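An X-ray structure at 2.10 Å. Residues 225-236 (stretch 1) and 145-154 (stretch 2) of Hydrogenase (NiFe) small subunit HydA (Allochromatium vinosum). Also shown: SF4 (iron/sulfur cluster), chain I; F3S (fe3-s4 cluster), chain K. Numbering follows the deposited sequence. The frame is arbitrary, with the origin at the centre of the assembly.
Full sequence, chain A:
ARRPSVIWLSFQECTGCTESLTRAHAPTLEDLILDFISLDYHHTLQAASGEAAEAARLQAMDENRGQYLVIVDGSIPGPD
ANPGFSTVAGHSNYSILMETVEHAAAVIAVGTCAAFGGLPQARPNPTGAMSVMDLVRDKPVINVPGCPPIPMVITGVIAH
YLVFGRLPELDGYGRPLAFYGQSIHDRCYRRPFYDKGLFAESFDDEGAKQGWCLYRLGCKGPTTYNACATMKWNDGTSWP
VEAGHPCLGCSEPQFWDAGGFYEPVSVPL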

# COMPACT_ATOMS: atom_id res chain seq x y z
N TYR A 225 -13.24 18.89 11.03
CA TYR A 225 -12.28 20.00 10.94
C TYR A 225 -11.05 19.57 10.13
O TYR A 225 -10.41 18.58 10.51
CB TYR A 225 -11.89 20.50 12.38
CG TYR A 225 -13.03 21.32 13.01
CD1 TYR A 225 -13.03 22.74 12.98
CD2 TYR A 225 -14.15 20.69 13.51
CE1 TYR A 225 -14.15 23.48 13.51
CE2 TYR A 225 -15.22 21.39 14.06
CZ TYR A 225 -15.23 22.78 14.00
OH TYR A 225 -16.34 23.42 14.50
N ASN A 226 -10.80 20.20 8.97
CA ASN A 226 -9.69 19.77 8.06
C ASN A 226 -9.61 20.84 7.01
O ASN A 226 -10.48 21.71 7.00
CB ASN A 226 -9.93 18.38 7.43
CG ASN A 226 -8.61 17.66 7.09
OD1 ASN A 226 -7.61 18.30 6.99
ND2 ASN A 226 -8.60 16.32 6.99
N ALA A 227 -8.57 20.82 6.16
CA ALA A 227 -8.31 21.89 5.19
C ALA A 227 -8.75 21.48 3.77
O ALA A 227 -8.38 22.15 2.80
CB ALA A 227 -6.79 22.24 5.14
N CYS A 228 -9.46 20.35 3.65
CA CYS A 228 -9.74 19.78 2.32
C CYS A 228 -10.53 20.78 1.45
O CYS A 228 -10.39 20.78 0.22
CB CYS A 228 -10.59 18.50 2.48
SG CYS A 228 -9.85 17.38 3.71
N ALA A 229 -11.46 21.52 2.07
CA ALA A 229 -12.35 22.37 1.29
C ALA A 229 -11.63 23.64 0.78
O ALA A 229 -12.09 24.25 -0.16
CB ALA A 229 -13.61 22.76 2.16
N THR A 230 -10.51 24.03 1.42
CA THR A 230 -9.72 25.20 1.01
C THR A 230 -8.39 24.87 0.33
O THR A 230 -8.09 25.43 -0.70
CB THR A 230 -9.46 26.10 2.22
OG1 THR A 230 -8.87 25.33 3.29
CG2 THR A 230 -10.87 26.66 2.75
N MET A 231 -7.55 24.05 0.97
CA MET A 231 -6.27 23.68 0.38
C MET A 231 -6.52 22.62 -0.70
O MET A 231 -5.84 22.59 -1.72
CB MET A 231 -5.35 23.08 1.49
CG MET A 231 -4.00 22.66 0.92
SD MET A 231 -3.01 21.90 2.22
CE MET A 231 -2.88 23.30 3.45
N LYS A 232 -7.49 21.71 -0.47
CA LYS A 232 -7.72 20.55 -1.39
C LYS A 232 -6.54 19.59 -1.38
O LYS A 232 -5.57 19.84 -0.65
CB LYS A 232 -7.99 21.01 -2.83
CG LYS A 232 -9.19 21.96 -2.92
CD LYS A 232 -9.64 22.01 -4.38
CE LYS A 232 -10.77 23.07 -4.52
NZ LYS A 232 -11.21 23.22 -5.98
N TRP A 233 -6.64 18.48 -2.16
CA TRP A 233 -5.71 17.40 -2.11
C TRP A 233 -4.81 17.32 -3.31
O TRP A 233 -5.25 17.58 -4.42
CB TRP A 233 -6.49 16.09 -2.09
CG TRP A 233 -6.86 15.74 -0.70
CD1 TRP A 233 -7.94 16.26 0.08
CD2 TRP A 233 -6.16 14.81 0.10
NE1 TRP A 233 -7.91 15.62 1.35
CE2 TRP A 233 -6.88 14.68 1.33
CE3 TRP A 233 -5.08 13.91 -0.18
CZ2 TRP A 233 -6.42 13.84 2.37
CZ3 TRP A 233 -4.65 13.01 0.87
CH2 TRP A 233 -5.34 12.98 2.12
N ASN A 234 -3.58 16.86 -3.12
CA ASN A 234 -2.68 16.51 -4.26
C ASN A 234 -2.35 17.69 -5.12
O ASN A 234 -2.59 17.71 -6.34
CB ASN A 234 -3.28 15.35 -5.09
CG ASN A 234 -3.52 14.07 -4.21
OD1 ASN A 234 -4.66 13.74 -3.84
ND2 ASN A 234 -2.42 13.37 -3.85
N ASP A 235 -1.77 18.68 -4.47
CA ASP A 235 -1.42 19.93 -5.09
C ASP A 235 -2.64 20.66 -5.66
O ASP A 235 -2.62 21.08 -6.80
CB ASP A 235 -0.36 19.69 -6.18
CG ASP A 235 0.46 20.95 -6.46
OD1 ASP A 235 0.30 21.90 -5.67
OD2 ASP A 235 1.14 21.02 -7.48
N GLY A 236 -3.75 20.72 -4.88
CA GLY A 236 -4.89 21.55 -5.26
C GLY A 236 -5.74 20.91 -6.39
O GLY A 236 -6.49 21.61 -7.03
FE1 SF4 I . -5.68 6.30 8.04
FE2 SF4 I . -3.03 7.04 8.46
FE3 SF4 I . -4.40 5.41 10.31
FE4 SF4 I . -3.61 4.65 7.53
S1 SF4 I . -2.22 5.05 9.49
S2 SF4 I . -5.43 4.15 8.75
S3 SF4 I . -4.15 6.58 6.46
S4 SF4 I . -4.91 7.53 9.76
FE1 F3S K . -13.66 14.61 4.89
FE3 F3S K . -11.37 13.28 5.27
FE4 F3S K . -11.28 15.60 4.09
S1 F3S K . -13.34 12.37 4.67
S2 F3S K . -13.18 15.82 3.06
S3 F3S K . -11.94 15.26 6.21
S4 F3S K . -10.06 13.87 3.58
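Stretch 2 (145-154) PGCPPIPMVI

Stretch 2 runs alongside stretch 1 as a proline-rich loop, with a cis peptide bond before Pro 148, that turns into a helix at Pro 151, with Ile 150 at the N-cap position. Stretch 1 has no regular helix or strand. The two segments run in the same sense: Asn 226 lies nearest Gly 146, Trp 233 nearest Ile 150 and Asp 235 nearest Met 152, with CA atoms 7.6, 6.1 and 7.7 Å apart. No direct hydrogen bond joins them; packing and two waters do the work.

Asn 226 uses both ends of its amide. Its OD1 accepts from water 2 at 2.8 Å, and that water accepts from Ile 150 N at 3.0 Å; its ND2 gives a weak hydrogen bond to water 1 at 2.8 Å, which in turn donates to Pro 148 O at 2.7 Å. Two polar backbone atoms, Pro 148 O and Ile 150 N, are thus served through water without a direct hydrogen bond to the side chain.

Ala 227 packs against Ile 150, its CB 3.9 Å from Ile 150 CD1. Ile 150 CD1 lies 3.5 Å from Cys 228 N. Cys 228 SG binds F3S FE4 at 2.3 Å. On stretch 2, Cys 147 SG binds SF4 FE1 at 2.3 Å; each stretch carries one cluster ligand, and Cys 147 takes no part in the contact.

The CA-to-CB bond of Met 231 points toward stretch 2, and its SD packs 3.8 Å from Ile 150 CG2 and 3.9 Å from Val 153 CG2. Trp 233 then supplies the broad surface: Ile 150 CG1 sits over one face, 3.7 Å from the centroid of the five-membered ring, while Pro 148 O approaches the edge, 3.1 Å from Trp 233 CH2. Pro 151 CD comes within 3.5 Å of Trp 233 CZ3. The indole NE1 donates to Cys 228 SG at 3.5 Å, tying the ring to the cluster ligand. Asp 235 OD1 meets Met 152 CE at 3.7 Å.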

# COMPACT_ATOMS: atom_id res chain seq x y z
N PRO A 145 -4.30 14.97 12.24
CA PRO A 145 -5.19 13.81 11.93
C PRO A 145 -5.72 13.89 10.49
O PRO A 145 -5.36 14.84 9.75
CB PRO A 145 -6.30 13.96 12.91
CG PRO A 145 -6.39 15.42 13.18
CD PRO A 145 -4.91 15.90 13.19
N GLY A 146 -6.61 12.98 10.13
CA GLY A 146 -6.93 12.74 8.69
C GLY A 146 -6.52 11.31 8.36
O GLY A 146 -5.65 10.77 8.99
N CYS A 147 -7.13 10.71 7.35
CA CYS A 147 -6.92 9.29 7.10
C CYS A 147 -6.71 9.12 5.58
O CYS A 147 -7.63 8.76 4.82
CB CYS A 147 -8.18 8.53 7.60
SG CYS A 147 -7.87 6.75 7.63
N PRO A 148 -5.54 9.55 5.07
CA PRO A 148 -4.45 10.18 5.86
C PRO A 148 -4.67 11.71 5.80
O PRO A 148 -5.60 12.18 5.13
CB PRO A 148 -3.18 9.78 5.08
CG PRO A 148 -3.68 9.70 3.59
CD PRO A 148 -5.17 9.34 3.65
N PRO A 149 -3.89 12.48 6.56
CA PRO A 149 -3.90 13.93 6.47
C PRO A 149 -3.48 14.31 5.04
O PRO A 149 -2.75 13.58 4.36
CB PRO A 149 -2.73 14.37 7.47
CG PRO A 149 -2.58 13.11 8.42
CD PRO A 149 -2.80 11.98 7.43
N ILE A 150 -3.84 15.51 4.66
CA ILE A 150 -3.37 16.11 3.39
C ILE A 150 -1.86 16.21 3.29
O ILE A 150 -1.20 16.67 4.19
CB ILE A 150 -3.98 17.49 3.24
CG1 ILE A 150 -5.54 17.34 3.21
CG2 ILE A 150 -3.57 18.13 1.88
CD1 ILE A 150 -6.28 18.79 3.43
N PRO A 151 -1.30 15.90 2.10
CA PRO A 151 0.18 15.80 2.07
C PRO A 151 0.81 17.11 2.49
O PRO A 151 1.79 17.07 3.27
CB PRO A 151 0.48 15.57 0.57
CG PRO A 151 -0.72 14.66 0.14
CD PRO A 151 -1.94 15.20 0.97
N MET A 152 0.30 18.24 1.94
CA MET A 152 0.94 19.52 2.26
C MET A 152 0.53 20.08 3.61
O MET A 152 1.19 20.99 4.09
CB MET A 152 0.75 20.52 1.15
CG MET A 152 1.87 20.17 0.12
SD MET A 152 2.22 21.50 -0.94
CE MET A 152 0.73 21.57 -1.96
N VAL A 153 -0.39 19.40 4.32
CA VAL A 153 -0.56 19.67 5.76
C VAL A 153 0.56 19.03 6.54
O VAL A 153 1.11 19.64 7.47
CB VAL A 153 -1.94 19.21 6.26
CG1 VAL A 153 -2.00 19.21 7.80
CG2 VAL A 153 -3.02 20.11 5.65
N ILE A 154 0.88 17.78 6.24
CA ILE A 154 2.02 17.13 6.92
C ILE A 154 3.31 17.95 6.74
O ILE A 154 3.95 18.29 7.71
CB ILE A 154 2.23 15.70 6.47
CG1 ILE A 154 0.91 14.94 6.63
CG2 ILE A 154 3.33 14.98 7.31
CD1 ILE A 154 0.95 13.56 5.93
O HOH W 1 -7.47 14.09 5.74
O HOH W 2 -5.04 17.17 6.80